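Type II restriction enzyme AgeI (Thalassobius gelatinovorus, PDB 5DWA) recognises the double-stranded DNA sequence 5'-ACCGGT-3' and cleaves it after its adenine, as a type II restriction endonuclease of the PD-(D/E)XK class. Local coordinates at residues A[92-97]-A[117-122]; A[138-143]-A[166-171]. All blocks are in the same frame, centred on the assembly; numbering follows the deposited sequence.

Interaction 1: residues A[92-97]-A[117-122]. With nucleotides of chain D; nucleotides of chain C.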
ATOM      1  N   SER A  92       0.442  -3.583  13.865  1.00 11.36           N
ATOM      2  CA  SER A  92       1.765  -4.209  13.809  1.00 11.10           C
ATOM      3  C   SER A  92       2.853  -3.318  13.202  1.00 12.77           C
ATOM      4  O   SER A  92       4.016  -3.444  13.558  1.00 13.97           O
ATOM      5  CB  SER A  92       1.685  -5.542  13.049  1.00 11.62           C
ATOM      6  OG  SER A  92       1.409  -5.351  11.668  1.00 12.13           O
ATOM      7  N   GLY A  93       2.475  -2.416  12.306  1.00 13.19           N
ATOM      8  CA  GLY A  93       3.428  -1.483  11.725  1.00 14.21           C
ATOM      9  C   GLY A  93       4.002  -0.589  12.800  1.00 14.25           C
ATOM     10  O   GLY A  93       5.219  -0.468  12.953  1.00 14.79           O
ATOM     11  N   GLU A  94       3.112   0.023  13.574  1.00 13.50           N
ATOM     12  CA  GLU A  94       3.557   0.853  14.682  1.00 12.40           C
ATOM     13  C   GLU A  94       4.252   0.023  15.761  1.00 13.10           C
ATOM     14  O   GLU A  94       5.139   0.516  16.464  1.00 12.33           O
ATOM     15  CB  GLU A  94       2.378   1.630  15.271  1.00 13.49           C
ATOM     16  CG  GLU A  94       1.813   2.641  14.275  1.00 16.11           C
ATOM     17  CD  GLU A  94       0.848   3.634  14.890  1.00 18.90           C
ATOM     18  OE1 GLU A  94       0.317   3.354  15.982  1.00 18.78           O
ATOM     19  OE2 GLU A  94       0.637   4.709  14.275  1.00 22.46           O
ATOM     20  N   ALA A  95       3.875  -1.242  15.893  1.00 12.82           N
ATOM     21  CA  ALA A  95       4.529  -2.090  16.884  1.00 11.23           C
ATOM     22  C   ALA A  95       6.011  -2.281  16.572  1.00 11.56           C
ATOM     23  O   ALA A  95       6.823  -2.363  17.484  1.00 12.24           O
ATOM     24  CB  ALA A  95       3.834  -3.439  16.977  1.00 11.79           C
ATOM     25  N   PHE A  96       6.377  -2.364  15.294  1.00 11.84           N
ATOM     26  CA  PHE A  96       7.788  -2.538  14.965  1.00 11.76           C
ATOM     27  C   PHE A  96       8.580  -1.264  15.320  1.00 11.65           C
ATOM     28  O   PHE A  96       9.711  -1.339  15.814  1.00 12.06           O
ATOM     29  CB  PHE A  96       7.943  -2.920  13.487  1.00 12.45           C
ATOM     30  CG  PHE A  96       9.365  -3.161  13.066  1.00 12.09           C
ATOM     31  CD1 PHE A  96      10.228  -3.916  13.840  1.00 13.19           C
ATOM     32  CD2 PHE A  96       9.829  -2.636  11.872  1.00 12.84           C
ATOM     33  CE1 PHE A  96      11.538  -4.135  13.429  1.00 13.32           C
ATOM     34  CE2 PHE A  96      11.137  -2.843  11.454  1.00 12.85           C
ATOM     35  CZ  PHE A  96      11.994  -3.593  12.234  1.00 13.72           C
ATOM     36  N   GLU A  97       7.983  -0.097  15.087  1.00 11.28           N
ATOM     37  CA  GLU A  97       8.574   1.161  15.566  1.00 11.89           C
ATOM     38  C   GLU A  97       8.799   1.130  17.083  1.00 12.63           C
ATOM     39  O   GLU A  97       9.880   1.483  17.563  1.00 12.77           O
ATOM     40  CB  GLU A  97       7.689   2.345  15.218  1.00 12.41           C
ATOM     41  CG  GLU A  97       7.412   2.487  13.728  1.00 14.57           C
ATOM     42  CD  GLU A  97       6.469   3.640  13.477  1.00 18.88           C
ATOM     43  OE1 GLU A  97       6.891   4.796  13.669  1.00 20.00           O
ATOM     44  OE2 GLU A  97       5.298   3.395  13.132  1.00 22.25           O
ATOM     45  N   ALA A 117       9.888   7.323  17.946  1.00 12.66           N
ATOM     46  CA  ALA A 117       8.847   6.955  16.974  1.00 12.99           C
ATOM     47  C   ALA A 117       7.952   8.157  16.710  1.00 13.46           C
ATOM     48  O   ALA A 117       7.533   8.845  17.646  1.00 14.68           O
ATOM     49  CB  ALA A 117       8.029   5.768  17.472  1.00 13.42           C
ATOM     50  N   LEU A 118       7.682   8.428  15.436  1.00 12.12           N
ATOM     51  CA  LEU A 118       6.926   9.628  15.086  1.00 13.58           C
ATOM     52  C   LEU A 118       5.440   9.291  14.998  1.00 16.01           C
ATOM     53  O   LEU A 118       4.857   9.188  13.919  1.00 17.32           O
ATOM     54  CB  LEU A 118       7.448  10.239  13.783  1.00 14.12           C
ATOM     55  CG  LEU A 118       8.913  10.681  13.845  1.00 14.39           C
ATOM     56  CD1 LEU A 118       9.374  11.245  12.512  1.00 14.54           C
ATOM     57  CD2 LEU A 118       9.093  11.709  14.957  1.00 14.46           C
ATOM     58  N   PHE A 119       4.829   9.110  16.161  1.00 17.25           N
ATOM     59  CA  PHE A 119       3.416   8.776  16.222  1.00 19.29           C
ATOM     60  C   PHE A 119       2.583  10.044  16.123  1.00 21.98           C
ATOM     61  O   PHE A 119       3.126  11.135  15.962  1.00 21.06           O
ATOM     62  CB  PHE A 119       3.116   8.003  17.505  1.00 18.77           C
ATOM     63  CG  PHE A 119       3.702   6.625  17.513  1.00 19.60           C
ATOM     64  CD1 PHE A 119       3.742   5.873  16.345  1.00 19.92           C
ATOM     65  CD2 PHE A 119       4.212   6.072  18.675  1.00 19.53           C
ATOM     66  CE1 PHE A 119       4.281   4.600  16.338  1.00 20.74           C
ATOM     67  CE2 PHE A 119       4.754   4.792  18.673  1.00 20.72           C
ATOM     68  CZ  PHE A 119       4.785   4.058  17.508  1.00 21.35           C
ATOM     69  N   LYS A 120       1.268   9.899  16.220  1.00 26.15           N
ATOM     70  CA  LYS A 120       0.365  11.009  15.936  1.00 29.39           C
ATOM     71  C   LYS A 120       0.700  12.277  16.718  1.00 28.17           C
ATOM     72  O   LYS A 120       0.811  12.256  17.946  1.00 29.01           O
ATOM     73  CB  LYS A 120      -1.069  10.587  16.226  1.00 32.84           C
ATOM     74  CG  LYS A 120      -2.058  11.125  15.229  1.00 36.56           C
ATOM     75  CD  LYS A 120      -3.101  10.082  14.933  1.00 38.85           C
ATOM     76  CE  LYS A 120      -4.092  10.590  13.923  1.00 40.06           C
ATOM     77  NZ  LYS A 120      -4.676   9.457  13.164  1.00 40.91           N
ATOM     78  N   GLY A 121       0.873  13.378  15.996  1.00 26.51           N
ATOM     79  CA  GLY A 121       1.126  14.658  16.630  1.00 25.62           C
ATOM     80  C   GLY A 121       2.591  15.048  16.673  1.00 24.99           C
ATOM     81  O   GLY A 121       2.922  16.202  16.942  1.00 26.51           O
ATOM     82  N   GLN A 122       3.472  14.093  16.397  1.00 22.12           N
ATOM     83  CA  GLN A 122       4.910  14.329  16.508  1.00 20.44           C
ATOM     84  C   GLN A 122       5.592  14.637  15.179  1.00 19.53           C
ATOM     85  O   GLN A 122       6.697  15.184  15.159  1.00 18.89           O
ATOM     86  CB  GLN A 122       5.596  13.114  17.131  1.00 20.74           C
ATOM     87  CG  GLN A 122       5.273  12.870  18.579  1.00 21.97           C
ATOM     88  CD  GLN A 122       5.885  11.579  19.064  1.00 25.16           C
ATOM     89  OE1 GLN A 122       7.073  11.523  19.379  1.00 28.49           O
ATOM     90  NE2 GLN A 122       5.082  10.525  19.111  1.00 24.24           N
TER
ATOM     91  P    DG D  11      -5.224   2.037  19.364  1.00 15.70           P
ATOM     92  OP1  DG D  11      -4.549   0.752  19.063  1.00 16.24           O
ATOM     93  OP2  DG D  11      -6.032   2.142  20.617  1.00 17.92           O
ATOM     94  O5'  DG D  11      -4.158   3.205  19.402  1.00 16.52           O
ATOM     95  C5'  DG D  11      -3.203   3.349  18.368  1.00 17.46           C
ATOM     96  C4'  DG D  11      -3.076   4.805  17.971  1.00 20.07           C
ATOM     97  O4'  DG D  11      -4.214   5.175  17.148  1.00 19.87           O
ATOM     98  C3'  DG D  11      -3.064   5.795  19.136  1.00 22.36           C
ATOM     99  O3'  DG D  11      -2.189   6.880  18.840  1.00 26.17           O
ATOM    100  C2'  DG D  11      -4.520   6.255  19.207  1.00 20.73           C
ATOM    101  C1'  DG D  11      -4.898   6.271  17.736  1.00 20.08           C
ATOM    102  N9   DG D  11      -6.326   6.089  17.487  1.00 21.30           N
ATOM    103  C8   DG D  11      -7.232   5.416  18.273  1.00 22.69           C
ATOM    104  N7   DG D  11      -8.439   5.402  17.773  1.00 22.64           N
ATOM    105  C5   DG D  11      -8.322   6.103  16.580  1.00 23.06           C
ATOM    106  C6   DG D  11      -9.296   6.414  15.596  1.00 24.37           C
ATOM    107  O6   DG D  11     -10.500   6.124  15.583  1.00 26.42           O
ATOM    108  N1   DG D  11      -8.753   7.138  14.546  1.00 23.90           N
ATOM    109  C2   DG D  11      -7.440   7.514  14.449  1.00 23.15           C
ATOM    110  N2   DG D  11      -7.111   8.214  13.366  1.00 23.16           N
ATOM    111  N3   DG D  11      -6.514   7.233  15.357  1.00 22.27           N
ATOM    112  C4   DG D  11      -7.026   6.528  16.392  1.00 22.01           C
TER
ATOM    113  P    DC C   6       3.587  -1.543   7.401  1.00 23.56           P
ATOM    114  OP1  DC C   6       4.746  -1.912   8.196  1.00 23.86           O
ATOM    115  OP2  DC C   6       3.700  -0.911   6.075  1.00 27.58           O
ATOM    116  O5'  DC C   6       2.729  -2.876   7.221  1.00 17.38           O
ATOM    117  C5'  DC C   6       2.341  -3.598   8.352  1.00 15.04           C
ATOM    118  C4'  DC C   6       1.423  -4.720   7.933  1.00 12.75           C
ATOM    119  O4'  DC C   6       0.272  -4.181   7.250  1.00 13.05           O
ATOM    120  C3'  DC C   6       2.032  -5.754   7.001  1.00 11.36           C
ATOM    121  O3'  DC C   6       1.563  -7.010   7.396  1.00 11.16           O
ATOM    122  C2'  DC C   6       1.483  -5.362   5.622  1.00 11.86           C
ATOM    123  C1'  DC C   6       0.122  -4.780   5.975  1.00 13.01           C
ATOM    124  N1   DC C   6      -0.331  -3.711   5.064  1.00 12.67           N
ATOM    125  C2   DC C   6      -1.565  -3.804   4.412  1.00 13.16           C
ATOM    126  O2   DC C   6      -2.261  -4.817   4.552  1.00 13.75           O
ATOM    127  N3   DC C   6      -1.958  -2.781   3.614  1.00 13.80           N
ATOM    128  C4   DC C   6      -1.194  -1.700   3.490  1.00 14.24           C
ATOM    129  N4   DC C   6      -1.621  -0.723   2.689  1.00 14.75           N
ATOM    130  C5   DC C   6       0.043  -1.575   4.173  1.00 13.79           C
ATOM    131  C6   DC C   6       0.431  -2.586   4.945  1.00 12.89           C
TER
HETATM  132  O   HOH W   1       5.055   6.604  12.862  1.00 22.57           O
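F119 carries this contact, putting one corner of its ring between E94 and E97. The packing is mostly side chain against ring. With F119 CG anti to the carbonyl carbon (chi1 -69°), the ring starts out toward the helix. F119 CE1 lies 3.7 Å from E94 CB and 3.6 Å from E97 OE2. E94 and F119 cross at a slant, the carboxylate turned 42° from the ring plane. E97 meets F119 tip to tip, with OE2 at the ring edge near its plane. A117 CB sits 3.6 Å above the F119 ring plane, toward the rim, and also touches E97 CB.

Polar links run through water and arginine. Water 1 bridges E97 OE1, 2.7 Å away, and L118 O, 2.8 Å away, joining the helix side chain to the loop backbone. E94 OE1 forms a salt bridge with R44, which also makes a cation-pi contact with F119.

DNA lies close to the helix. G93 CA is 3.8 Å from OP1 of DC6 of chain C.

The contact joins helix 84-109 to the loop between strand 113-117 and helix 123-130. L118 packs against helix 123-130 and strand 143-148, while A95 packs on helix 63-78.

Interaction 2: residues A[138-143]-A[166-171]. With nucleotides of chain C.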
ATOM      1  N   SER A 138       7.620  13.645   1.763  0.63 17.06           N
ATOM      2  CA  SER A 138       8.534  13.627   2.911  0.63 16.60           C
ATOM      3  C   SER A 138       7.941  13.043   4.199  0.63 16.28           C
ATOM      4  O   SER A 138       8.683  12.684   5.111  0.63 16.99           O
ATOM      5  CB  SER A 138       9.050  15.044   3.191  0.63 17.10           C
ATOM      6  OG  SER A 138       8.006  15.881   3.653  0.63 16.37           O
ATOM      7  N   ARG A 139       6.619  12.927   4.281  0.63 16.30           N
ATOM      8  CA  ARG A 139       5.992  12.389   5.490  0.63 17.82           C
ATOM      9  C   ARG A 139       6.289  10.913   5.740  0.63 16.89           C
ATOM     10  O   ARG A 139       6.134  10.429   6.865  0.63 17.74           O
ATOM     11  CB  ARG A 139       4.474  12.581   5.440  0.63 21.05           C
ATOM     12  CG  ARG A 139       4.039  14.032   5.316  0.63 25.99           C
ATOM     13  CD  ARG A 139       2.690  14.268   5.980  0.63 30.39           C
ATOM     14  NE  ARG A 139       2.800  15.101   7.175  0.63 34.05           N
ATOM     15  CZ  ARG A 139       2.430  14.717   8.394  0.63 35.58           C
ATOM     16  NH1 ARG A 139       1.915  13.511   8.588  0.63 36.96           N
ATOM     17  NH2 ARG A 139       2.564  15.543   9.419  0.63 36.09           N
ATOM     18  N   LYS A 140       6.716  10.202   4.702  1.00 15.57           N
ATOM     19  CA  LYS A 140       6.942   8.757   4.829  1.00 15.75           C
ATOM     20  C   LYS A 140       8.305   8.476   5.450  1.00 15.95           C
ATOM     21  O   LYS A 140       9.254   8.050   4.776  1.00 16.78           O
ATOM     22  CB  LYS A 140       6.806   8.052   3.470  1.00 17.14           C
ATOM     23  CG  LYS A 140       6.859   6.520   3.517  1.00 19.12           C
ATOM     24  CD  LYS A 140       5.867   5.918   4.518  1.00 21.36           C
ATOM     25  CE  LYS A 140       5.607   4.438   4.195  1.00 22.33           C
ATOM     26  NZ  LYS A 140       4.937   3.716   5.309  1.00 24.79           N
ATOM     27  N   VAL A 141       8.387   8.744   6.750  1.00 16.40           N
ATOM     28  CA  VAL A 141       9.532   8.376   7.575  1.00 16.11           C
ATOM     29  C   VAL A 141       8.957   8.115   8.957  1.00 14.46           C
ATOM     30  O   VAL A 141       8.003   8.781   9.360  1.00 15.43           O
ATOM     31  CB  VAL A 141      10.622   9.471   7.574  1.00 18.80           C
ATOM     32  CG1 VAL A 141      10.098  10.778   8.146  1.00 18.78           C
ATOM     33  CG2 VAL A 141      11.859   8.993   8.315  1.00 18.83           C
ATOM     34  N   ASP A 142       9.500   7.135   9.672  1.00 12.26           N
ATOM     35  CA  ASP A 142       8.803   6.601  10.841  1.00 11.43           C
ATOM     36  C   ASP A 142       9.409   6.940  12.198  1.00 11.99           C
ATOM     37  O   ASP A 142       8.685   7.246  13.138  1.00 13.87           O
ATOM     38  CB  ASP A 142       8.697   5.082  10.686  1.00 12.16           C
ATOM     39  CG  ASP A 142       8.094   4.695   9.360  1.00 15.02           C
ATOM     40  OD1 ASP A 142       7.018   5.233   9.033  1.00 17.62           O
ATOM     41  OD2 ASP A 142       8.707   3.895   8.631  1.00 16.43           O
ATOM     42  N   VAL A 143      10.723   6.849  12.303  1.00 11.14           N
ATOM     43  CA  VAL A 143      11.392   7.041  13.581  1.00 11.44           C
ATOM     44  C   VAL A 143      12.512   8.059  13.375  1.00 11.11           C
ATOM     45  O   VAL A 143      13.303   7.940  12.441  1.00 13.55           O
ATOM     46  CB  VAL A 143      11.953   5.709  14.131  1.00 13.91           C
ATOM     47  CG1 VAL A 143      12.657   5.919  15.457  1.00 13.33           C
ATOM     48  CG2 VAL A 143      10.861   4.625  14.232  1.00 14.26           C
ATOM     49  N   HIS A 166      13.084   4.422   8.071  1.00 12.06           N
ATOM     50  CA  HIS A 166      11.922   3.871   7.405  1.00 11.62           C
ATOM     51  C   HIS A 166      11.781   2.456   7.909  1.00 12.64           C
ATOM     52  O   HIS A 166      12.598   1.599   7.567  1.00 13.77           O
ATOM     53  CB  HIS A 166      12.129   3.919   5.898  1.00 12.92           C
ATOM     54  CG  HIS A 166      12.494   5.280   5.420  1.00 12.95           C
ATOM     55  ND1 HIS A 166      11.553   6.187   4.985  1.00 14.97           N
ATOM     56  CD2 HIS A 166      13.689   5.921   5.372  1.00 13.24           C
ATOM     57  CE1 HIS A 166      12.155   7.320   4.669  1.00 13.87           C
ATOM     58  NE2 HIS A 166      13.449   7.189   4.907  1.00 12.53           N
ATOM     59  N   ALA A 167      10.780   2.230   8.757  1.00 13.51           N
ATOM     60  CA  ALA A 167      10.610   0.953   9.432  1.00 14.15           C
ATOM     61  C   ALA A 167       9.501   0.185   8.743  1.00 16.35           C
ATOM     62  O   ALA A 167       8.393   0.694   8.593  1.00 19.13           O
ATOM     63  CB  ALA A 167      10.283   1.159  10.905  1.00 14.10           C
ATOM     64  N   LYS A 168       9.812  -1.016   8.273  1.00 15.95           N
ATOM     65  CA  LYS A 168       8.811  -1.817   7.579  1.00 15.51           C
ATOM     66  C   LYS A 168       8.928  -3.254   8.019  1.00 14.65           C
ATOM     67  O   LYS A 168       9.998  -3.843   7.928  1.00 15.34           O
ATOM     68  CB  LYS A 168       8.975  -1.749   6.055  1.00 17.08           C
ATOM     69  CG  LYS A 168       9.263  -0.368   5.502  1.00 17.92           C
ATOM     70  CD  LYS A 168       8.992  -0.313   4.017  1.00 20.01           C
ATOM     71  CE  LYS A 168       7.503  -0.170   3.731  1.00 19.96           C
ATOM     72  NZ  LYS A 168       6.982   1.169   4.135  1.00 20.56           N
ATOM     73  N   VAL A 169       7.836  -3.825   8.495  1.00 13.43           N
ATOM     74  CA  VAL A 169       7.834  -5.258   8.756  1.00 13.58           C
ATOM     75  C   VAL A 169       8.110  -6.021   7.462  1.00 12.48           C
ATOM     76  O   VAL A 169       8.938  -6.930   7.429  1.00 13.85           O
ATOM     77  CB  VAL A 169       6.505  -5.717   9.345  1.00 13.95           C
ATOM     78  CG1 VAL A 169       6.394  -7.251   9.306  1.00 14.12           C
ATOM     79  CG2 VAL A 169       6.339  -5.175  10.760  1.00 15.72           C
ATOM     80  N   SER A 170       7.439  -5.602   6.396  1.00 11.85           N
ATOM     81  CA  SER A 170       7.538  -6.271   5.106  1.00 11.48           C
ATOM     82  C   SER A 170       7.657  -5.217   4.030  1.00 12.57           C
ATOM     83  O   SER A 170       7.125  -4.122   4.170  1.00 12.70           O
ATOM     84  CB  SER A 170       6.319  -7.167   4.859  1.00 11.79           C
ATOM     85  OG  SER A 170       5.103  -6.457   5.060  1.00 11.98           O
ATOM     86  N   LEU A 171       8.342  -5.556   2.942  1.00 14.34           N
ATOM     87  CA  LEU A 171       8.663  -4.566   1.920  1.00 14.67           C
ATOM     88  C   LEU A 171       7.602  -4.476   0.829  1.00 15.26           C
ATOM     89  O   LEU A 171       7.163  -3.373   0.493  1.00 16.14           O
ATOM     90  CB  LEU A 171      10.029  -4.876   1.310  1.00 14.65           C
ATOM     91  CG  LEU A 171      11.202  -4.840   2.292  1.00 15.03           C
ATOM     92  CD1 LEU A 171      12.521  -5.096   1.568  1.00 17.81           C
ATOM     93  CD2 LEU A 171      11.246  -3.501   3.052  1.00 16.21           C
TER
ATOM     94  P    DC C   5       1.852   4.049   5.853  1.00 26.93           P
ATOM     95  OP1  DC C   5       2.942   4.953   6.299  1.00 27.58           O
ATOM     96  OP2  DC C   5       1.601   3.853   4.409  1.00 30.66           O
ATOM     97  O5'  DC C   5       2.081   2.625   6.532  1.00 23.77           O
ATOM     98  C5'  DC C   5       2.295   2.532   7.930  1.00 22.20           C
ATOM     99  C4'  DC C   5       1.467   1.409   8.516  1.00 19.26           C
ATOM    100  O4'  DC C   5       0.080   1.756   8.434  1.00 17.98           O
ATOM    101  C3'  DC C   5       1.598   0.097   7.770  1.00 19.37           C
ATOM    102  O3'  DC C   5       2.657  -0.633   8.342  1.00 20.77           O
ATOM    103  C2'  DC C   5       0.239  -0.584   8.012  1.00 18.12           C
ATOM    104  C1'  DC C   5      -0.710   0.585   8.321  1.00 17.24           C
ATOM    105  N1   DC C   5      -1.758   0.842   7.277  1.00 17.17           N
ATOM    106  C2   DC C   5      -3.111   0.659   7.589  1.00 16.41           C
ATOM    107  O2   DC C   5      -3.413   0.278   8.720  1.00 15.82           O
ATOM    108  N3   DC C   5      -4.052   0.913   6.646  1.00 17.82           N
ATOM    109  C4   DC C   5      -3.679   1.332   5.426  1.00 18.47           C
ATOM    110  N4   DC C   5      -4.640   1.575   4.529  1.00 20.02           N
ATOM    111  C5   DC C   5      -2.309   1.536   5.092  1.00 18.89           C
ATOM    112  C6   DC C   5      -1.392   1.279   6.029  1.00 18.69           C
ATOM    113  P    DC C   6       3.587  -1.543   7.401  1.00 23.56           P
ATOM    114  OP1  DC C   6       4.746  -1.912   8.196  1.00 23.86           O
ATOM    115  OP2  DC C   6       3.700  -0.911   6.075  1.00 27.58           O
ATOM    116  O5'  DC C   6       2.729  -2.876   7.221  1.00 17.38           O
ATOM    117  C5'  DC C   6       2.341  -3.598   8.352  1.00 15.04           C
ATOM    118  C4'  DC C   6       1.423  -4.720   7.933  1.00 12.75           C
ATOM    119  O4'  DC C   6       0.272  -4.181   7.250  1.00 13.05           O
ATOM    120  C3'  DC C   6       2.032  -5.754   7.001  1.00 11.36           C
ATOM    121  O3'  DC C   6       1.563  -7.010   7.396  1.00 11.16           O
ATOM    122  C2'  DC C   6       1.483  -5.362   5.622  1.00 11.86           C
ATOM    123  C1'  DC C   6       0.122  -4.780   5.975  1.00 13.01           C
ATOM    124  N1   DC C   6      -0.331  -3.711   5.064  1.00 12.67           N
ATOM    125  C2   DC C   6      -1.565  -3.804   4.412  1.00 13.16           C
ATOM    126  O2   DC C   6      -2.261  -4.817   4.552  1.00 13.75           O
ATOM    127  N3   DC C   6      -1.958  -2.781   3.614  1.00 13.80           N
ATOM    128  C4   DC C   6      -1.194  -1.700   3.490  1.00 14.24           C
ATOM    129  N4   DC C   6      -1.621  -0.723   2.689  1.00 14.75           N
ATOM    130  C5   DC C   6       0.043  -1.575   4.173  1.00 13.79           C
ATOM    131  C6   DC C   6       0.431  -2.586   4.945  1.00 12.89           C
ATOM    132  P    DG C   7       2.454  -8.330   7.222  1.00 11.17           P
ATOM    133  OP1  DG C   7       2.541  -8.963   8.555  1.00 11.29           O
ATOM    134  OP2  DG C   7       3.675  -8.059   6.449  1.00 12.73           O
ATOM    135  O5'  DG C   7       1.541  -9.261   6.302  1.00 12.07           O
ATOM    136  C5'  DG C   7       0.231  -9.602   6.690  1.00 10.92           C
ATOM    137  C4'  DG C   7      -0.465 -10.308   5.536  1.00 11.08           C
ATOM    138  O4'  DG C   7      -0.834  -9.338   4.524  1.00 12.00           O
ATOM    139  C3'  DG C   7       0.394 -11.334   4.813  1.00 11.27           C
ATOM    140  O3'  DG C   7      -0.441 -12.354   4.346  1.00 12.38           O
ATOM    141  C2'  DG C   7       0.984 -10.526   3.652  1.00 11.93           C
ATOM    142  C1'  DG C   7      -0.191  -9.640   3.286  1.00 12.14           C
ATOM    143  N9   DG C   7       0.184  -8.362   2.714  1.00 11.71           N
ATOM    144  C8   DG C   7       1.444  -7.814   2.630  1.00 11.87           C
ATOM    145  N7   DG C   7       1.442  -6.609   2.130  1.00 10.99           N
ATOM    146  C5   DG C   7       0.102  -6.333   1.906  1.00 10.61           C
ATOM    147  C6   DG C   7      -0.519  -5.177   1.383  1.00 11.73           C
ATOM    148  O6   DG C   7       0.012  -4.120   1.016  1.00 12.86           O
ATOM    149  N1   DG C   7      -1.897  -5.312   1.326  1.00 11.96           N
ATOM    150  C2   DG C   7      -2.596  -6.426   1.720  1.00 11.81           C
ATOM    151  N2   DG C   7      -3.924  -6.368   1.594  1.00 13.02           N
ATOM    152  N3   DG C   7      -2.027  -7.516   2.206  1.00 11.65           N
ATOM    153  C4   DG C   7      -0.683  -7.399   2.272  1.00 11.51           C
TER
HETATM  154  O   HOH W   2       6.137   1.014   6.909  1.00 19.66           O
HETATM  155  O   HOH W   3       4.279   1.199   4.305  1.00 28.26           O
HETATM  156  O   HOH W   4       7.991   3.079   6.174  1.00 28.44           O
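D142 and V141 meet the strand residues A167 and H166 at the core of the PD-(D/E)XK nuclease fold. D142 and K168 probably correspond to the aspartate and lysine of the motif, with H166 where the motif has its acidic residue. D142 and V143 form a classic beta bulge opposite I165.

The tight part lies around D142 and H166. D142 OD2 accepts A167 N at 2.7 Å through its anti lone pair, with an N-H...O angle of 155°. V141 CG2 makes a CH-pi contact over one face of the H166 ring, 4.2 Å from the centroid and 20° off the normal. H166 ND1 is hydrogen-bonded to D178. An alanine in place of D142 would probably leave A167 N and water 4 without the carboxylate that bonds them.

The loose side is watery and faces the DNA. K140 NZ and K168 NZ stand 3.5 Å apart, two donors with no bond between them. Waters 2, 3 and 4 accept from K168 NZ, and from K140 NZ, weakly for 2 and 4. Water 4 also bonds D142 OD2 at 2.7 Å. K168 NZ has a salt bridge to D178. K140 NZ donates to OP1 of DC5 of chain C at an unusually short 2.5 Å. Water 3 links on to OP2 of DC6 of chain C. Beyond the strand, S170 OG donates to OP2 of DG7 of chain C at 2.6 Å.

In the fold
From the N terminus, three helices precede helix 84-109, which supplies 92-97. The chain turns back through strand 113-117, and interaction 1 closes this loop at 117-122. Helix 123-130 follows, then 138-143. Strands 143-148 and 159-168 run antiparallel, and interaction 2 closes that second loop at 166-171. The two loops are in series, neither nested nor crossed. They still touch in space, with centres about 9 Å apart. L118 N and D142 O, 2.8 Å apart, probably form a hydrogen bond, and F96 packs on V169. Together the contacts tie the helix to the first three strands of the mixed sheet, beside the bound DNA.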